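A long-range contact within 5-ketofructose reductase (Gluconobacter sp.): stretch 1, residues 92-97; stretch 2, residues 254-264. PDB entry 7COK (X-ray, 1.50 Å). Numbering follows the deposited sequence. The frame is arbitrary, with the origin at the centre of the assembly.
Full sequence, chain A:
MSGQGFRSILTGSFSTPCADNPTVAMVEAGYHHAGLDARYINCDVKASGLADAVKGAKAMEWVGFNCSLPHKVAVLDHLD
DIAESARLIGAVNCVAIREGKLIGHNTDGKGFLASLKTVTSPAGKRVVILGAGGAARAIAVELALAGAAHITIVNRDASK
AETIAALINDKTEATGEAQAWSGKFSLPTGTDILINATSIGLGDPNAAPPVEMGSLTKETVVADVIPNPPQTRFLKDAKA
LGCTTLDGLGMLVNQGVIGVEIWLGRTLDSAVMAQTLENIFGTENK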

ATOM      1  N   VAL A  92      14.270 -11.642 -11.980  1.00 11.78           N
ATOM      2  CA  VAL A  92      14.318 -10.782 -10.804  1.00 12.02           C
ATOM      3  C   VAL A  92      13.033 -10.975  -9.982  1.00 11.75           C
ATOM      4  O   VAL A  92      11.912 -10.969 -10.515  1.00 12.64           O
ATOM      5  CB  VAL A  92      14.445  -9.299 -11.247  1.00 11.48           C
ATOM      6  CG1 VAL A  92      14.033  -8.352 -10.122  1.00 12.61           C
ATOM      7  CG2 VAL A  92      15.864  -8.981 -11.668  1.00 12.99           C
ATOM      8  N   ASN A  93      13.200 -11.128  -8.673  1.00 11.74           N
ATOM      9  CA  ASN A  93      12.072 -11.243  -7.772  1.00 12.75           C
ATOM     10  C   ASN A  93      12.083 -10.179  -6.675  1.00 12.05           C
ATOM     11  O   ASN A  93      11.158 -10.155  -5.898  1.00 12.31           O
ATOM     12  CB  ASN A  93      12.023 -12.628  -7.124  1.00 14.29           C
ATOM     13  CG  ASN A  93      13.154 -12.834  -6.133  1.00 14.94           C
ATOM     14  OD1 ASN A  93      14.313 -12.828  -6.507  1.00 17.06           O
ATOM     15  ND2 ASN A  93      12.821 -13.005  -4.874  1.00 17.84           N
ATOM     16  N   CYS A  94      13.123  -9.343  -6.598  1.00 11.50           N
ATOM     17  CA  CYS A  94      13.250  -8.346  -5.542  1.00 12.28           C
ATOM     18  C   CYS A  94      13.849  -7.091  -6.135  1.00 11.19           C
ATOM     19  O   CYS A  94      14.995  -7.099  -6.621  1.00 12.18           O
ATOM     20  CB  CYS A  94      14.155  -8.888  -4.453  1.00 12.05           C
ATOM     21  SG  CYS A  94      14.446  -7.733  -3.070  1.00 14.74           S
ATOM     22  N   VAL A  95      13.067  -6.027  -6.110  1.00 10.34           N
ATOM     23  CA  VAL A  95      13.477  -4.741  -6.685  1.00 11.34           C
ATOM     24  C   VAL A  95      13.629  -3.727  -5.574  1.00 11.43           C
ATOM     25  O   VAL A  95      12.742  -3.578  -4.752  1.00 12.84           O
ATOM     26  CB  VAL A  95      12.461  -4.233  -7.754  1.00 11.24           C
ATOM     27  CG1 VAL A  95      12.864  -2.844  -8.301  1.00 11.71           C
ATOM     28  CG2 VAL A  95      12.338  -5.242  -8.891  1.00 11.64           C
ATOM     29  N   ALA A  96      14.755  -3.024  -5.555  1.00 11.80           N
ATOM     30  CA  ALA A  96      14.948  -1.892  -4.670  1.00 11.96           C
ATOM     31  C   ALA A  96      14.757  -0.625  -5.466  1.00 12.30           C
ATOM     32  O   ALA A  96      15.133  -0.579  -6.649  1.00 12.38           O
ATOM     33  CB  ALA A  96      16.346  -1.902  -4.088  1.00 12.88           C
ATOM     34  N   ILE A  97      14.152   0.379  -4.829  1.00 13.09           N
ATOM     35  CA  ILE A  97      13.989   1.715  -5.370  1.00 15.15           C
ATOM     36  C   ILE A  97      14.871   2.648  -4.534  1.00 17.42           C
ATOM     37  O   ILE A  97      14.620   2.876  -3.340  1.00 18.87           O
ATOM     38  CB  ILE A  97      12.517   2.206  -5.416  1.00 14.83           C
ATOM     39  CG1 ILE A  97      11.596   1.123  -6.014  1.00 14.55           C
ATOM     40  CG2 ILE A  97      12.424   3.517  -6.196  1.00 15.35           C
ATOM     41  CD1 ILE A  97      10.120   1.489  -6.113  1.00 15.02           C
ATOM     42  N   ASN A 254      14.452 -16.610   5.375  1.00 12.13           N
ATOM     43  CA  ASN A 254      15.719 -15.980   4.984  1.00 12.40           C
ATOM     44  C   ASN A 254      15.600 -15.087   3.772  1.00 12.53           C
ATOM     45  O   ASN A 254      16.243 -14.046   3.704  1.00 13.11           O
ATOM     46  CB  ASN A 254      16.830 -17.013   4.786  1.00 13.80           C
ATOM     47  CG  ASN A 254      17.325 -17.582   6.098  1.00 15.44           C
ATOM     48  OD1 ASN A 254      17.315 -16.887   7.125  1.00 17.40           O
ATOM     49  ND2 ASN A 254      17.782 -18.833   6.081  1.00 16.58           N
ATOM     50  N   GLN A 255      14.791 -15.506   2.807  1.00 12.52           N
ATOM     51  CA  GLN A 255      14.580 -14.722   1.597  1.00 13.36           C
ATOM     52  C   GLN A 255      13.906 -13.383   1.932  1.00 13.08           C
ATOM     53  O   GLN A 255      14.276 -12.326   1.405  1.00 13.78           O
ATOM     54  CB  GLN A 255      13.696 -15.509   0.654  1.00 14.94           C
ATOM     55  CG  GLN A 255      13.512 -14.848  -0.683  1.00 18.17           C
ATOM     56  CD  GLN A 255      13.110 -15.839  -1.757  1.00 19.58           C
ATOM     57  OE1 GLN A 255      13.195 -15.513  -2.928  1.00 20.27           O
ATOM     58  NE2 GLN A 255      12.688 -17.060  -1.362  1.00 21.47           N
ATOM     59  N   GLY A 256      12.926 -13.433   2.824  1.00 13.13           N
ATOM     60  CA  GLY A 256      12.271 -12.201   3.305  1.00 12.53           C
ATOM     61  C   GLY A 256      13.219 -11.308   4.066  1.00 12.84           C
ATOM     62  O   GLY A 256      13.155 -10.079   3.930  1.00 13.77           O
ATOM     63  N   VAL A 257      14.055 -11.912   4.916  1.00 12.35           N
ATOM     64  CA  VAL A 257      15.068 -11.147   5.660  1.00 12.19           C
ATOM     65  C   VAL A 257      16.032 -10.437   4.704  1.00 12.62           C
ATOM     66  O   VAL A 257      16.274  -9.228   4.838  1.00 12.39           O
ATOM     67  CB  VAL A 257      15.838 -12.018   6.668  1.00 12.26           C
ATOM     68  CG1 VAL A 257      17.052 -11.278   7.266  1.00 11.72           C
ATOM     69  CG2 VAL A 257      14.911 -12.491   7.775  1.00 12.90           C
ATOM     70  N   ILE A 258      16.569 -11.186   3.736  1.00 12.74           N
ATOM     71  CA  ILE A 258      17.476 -10.613   2.738  1.00 12.74           C
ATOM     72  C   ILE A 258      16.831  -9.478   1.945  1.00 12.37           C
ATOM     73  O   ILE A 258      17.478  -8.449   1.739  1.00 13.26           O
ATOM     74  CB  ILE A 258      18.045 -11.721   1.823  1.00 13.02           C
ATOM     75  CG1 ILE A 258      18.992 -12.639   2.611  1.00 13.56           C
ATOM     76  CG2 ILE A 258      18.758 -11.152   0.587  1.00 13.66           C
ATOM     77  CD1 ILE A 258      19.112 -14.025   2.005  1.00 15.14           C
ATOM     78  N   GLY A 259      15.586  -9.673   1.516  1.00 12.66           N
ATOM     79  CA  GLY A 259      14.849  -8.662   0.753  1.00 13.72           C
ATOM     80  C   GLY A 259      14.683  -7.370   1.536  1.00 12.88           C
ATOM     81  O   GLY A 259      14.911  -6.285   1.009  1.00 13.21           O
ATOM     82  N   VAL A 260      14.277  -7.490   2.796  1.00 12.28           N
ATOM     83  CA  VAL A 260      14.105  -6.308   3.635  1.00 12.35           C
ATOM     84  C   VAL A 260      15.445  -5.649   3.965  1.00 12.21           C
ATOM     85  O   VAL A 260      15.515  -4.420   4.053  1.00 12.98           O
ATOM     86  CB  VAL A 260      13.248  -6.609   4.873  1.00 12.45           C
ATOM     87  CG1 VAL A 260      13.143  -5.398   5.780  1.00 12.90           C
ATOM     88  CG2 VAL A 260      11.845  -7.038   4.456  1.00 13.24           C
ATOM     89  N   GLU A 261      16.506  -6.449   4.117  1.00 12.27           N
ATOM     90  CA  GLU A 261      17.850  -5.872   4.210  1.00 13.00           C
ATOM     91  C   GLU A 261      18.184  -5.020   2.989  1.00 13.22           C
ATOM     92  O   GLU A 261      18.697  -3.914   3.141  1.00 14.18           O
ATOM     93  CB  GLU A 261      18.921  -6.935   4.453  1.00 14.08           C
ATOM     94  CG  GLU A 261      18.900  -7.537   5.843  1.00 16.25           C
ATOM     95  CD  GLU A 261      19.855  -8.712   5.987  1.00 18.11           C
ATOM     96  OE1 GLU A 261      20.283  -9.325   4.970  1.00 21.94           O
ATOM     97  OE2 GLU A 261      20.183  -9.034   7.144  1.00 18.52           O
ATOM     98  N   ILE A 262      17.854  -5.523   1.803  1.00 13.50           N
ATOM     99  CA  ILE A 262      18.079  -4.783   0.545  1.00 14.34           C
ATOM    100  C   ILE A 262      17.252  -3.503   0.527  1.00 14.83           C
ATOM    101  O   ILE A 262      17.748  -2.450   0.148  1.00 16.93           O
ATOM    102  CB  ILE A 262      17.807  -5.675  -0.694  1.00 14.50           C
ATOM    103  CG1 ILE A 262      18.910  -6.748  -0.818  1.00 13.62           C
ATOM    104  CG2 ILE A 262      17.735  -4.854  -1.989  1.00 14.50           C
ATOM    105  CD1 ILE A 262      18.608  -7.879  -1.791  1.00 13.83           C
ATOM    106  N   TRP A 263      15.990  -3.602   0.919  1.00 14.16           N
ATOM    107  CA  TRP A 263      15.077  -2.458   0.855  1.00 14.40           C
ATOM    108  C   TRP A 263      15.319  -1.366   1.880  1.00 15.74           C
ATOM    109  O   TRP A 263      15.204  -0.158   1.568  1.00 15.47           O
ATOM    110  CB  TRP A 263      13.638  -2.933   1.031  1.00 14.21           C
ATOM    111  CG  TRP A 263      13.131  -3.810  -0.064  1.00 13.90           C
ATOM    112  CD1 TRP A 263      13.599  -3.899  -1.349  1.00 14.35           C
ATOM    113  CD2 TRP A 263      11.986  -4.643   0.004  1.00 13.90           C
ATOM    114  NE1 TRP A 263      12.840  -4.794  -2.059  1.00 15.89           N
ATOM    115  CE2 TRP A 263      11.830  -5.252  -1.258  1.00 14.74           C
ATOM    116  CE3 TRP A 263      11.088  -4.968   1.028  1.00 14.77           C
ATOM    117  CZ2 TRP A 263      10.799  -6.166  -1.528  1.00 15.98           C
ATOM    118  CZ3 TRP A 263      10.070  -5.856   0.771  1.00 15.63           C
ATOM    119  CH2 TRP A 263       9.929  -6.456  -0.507  1.00 16.53           C
ATOM    120  N   LEU A 264      15.612  -1.778   3.113  1.00 16.30           N
ATOM    121  CA  LEU A 264      15.505  -0.858   4.253  1.00 17.10           C
ATOM    122  C   LEU A 264      16.694  -0.838   5.176  1.00 16.39           C
ATOM    123  O   LEU A 264      16.711  -0.065   6.141  1.00 16.84           O
ATOM    124  CB  LEU A 264      14.262  -1.186   5.080  1.00 20.01           C
ATOM    125  CG  LEU A 264      12.960  -0.696   4.468  1.00 21.07           C
ATOM    126  CD1 LEU A 264      11.803  -1.335   5.205  1.00 21.89           C
ATOM    127  CD2 LEU A 264      12.895   0.827   4.503  1.00 21.15           C
TER

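The contact sets the start of a strand, Cys 94 to Ile 97, along a helix that runs in nearly the same direction: their axes diverge by 17° and approach to 8.1 Å. Within the helix, i to i+4 backbone bonds such as Gly 259 N to Gln 255 O at 3.0 Å and Trp 263 N to Gly 259 O at 2.9 Å keep the helix regular, and the near four-residue repeat brings Gln 255, Gly 259 and Trp 263 round to the strand-facing side. Register follows the helical repeat. Cys 94 lies across from Gly 259, with CA atoms 6.5 Å apart, and two residues along the strand Ala 96 lies across from Trp 263, one turn further on, at 5.6 Å between CA atoms.

Apolar packing pairs small residues, Cys 94 and Ala 96, with Ile 262 and Trp 263. Cys 94 points its CB toward the helix, and its SG comes to 4.0 Å from Gly 259 CA, where the helix presents bare backbone. The same sulfur lies 4.4 Å from Ile 262 CD1, so it sits among glycine, isoleucine and tryptophan. Ala 96 offers only a methyl: its CB is 3.9 Å from Ile 262 CG2 and 4.4 Å from Trp 263 CD1. Val 95, between them, has its CA-to-CB bond pointing away from the helix.

The sulfur also meets the indole. Cys 94 SG lies 4.3 Å from the centroid of the five-membered ring of Trp 263, in an oblique approach 47° off the ring normal, and 3.5 Å from its NE1.

A weak hydrogen bond crosses the contact: Trp 263 NE1 donates to Val 95 O at 3.0 Å. Its N-H...O angle of 121° makes it weak, yet it gives the buried indole nitrogen a backbone acceptor. Val 95 thus contributes through its carbonyl although its CA-to-CB bond points away from the helix.

At the other end, the side chains of Asn 93 and Gln 255 bring polar groups together, though the orientation of the Gln 255 amide is uncertain.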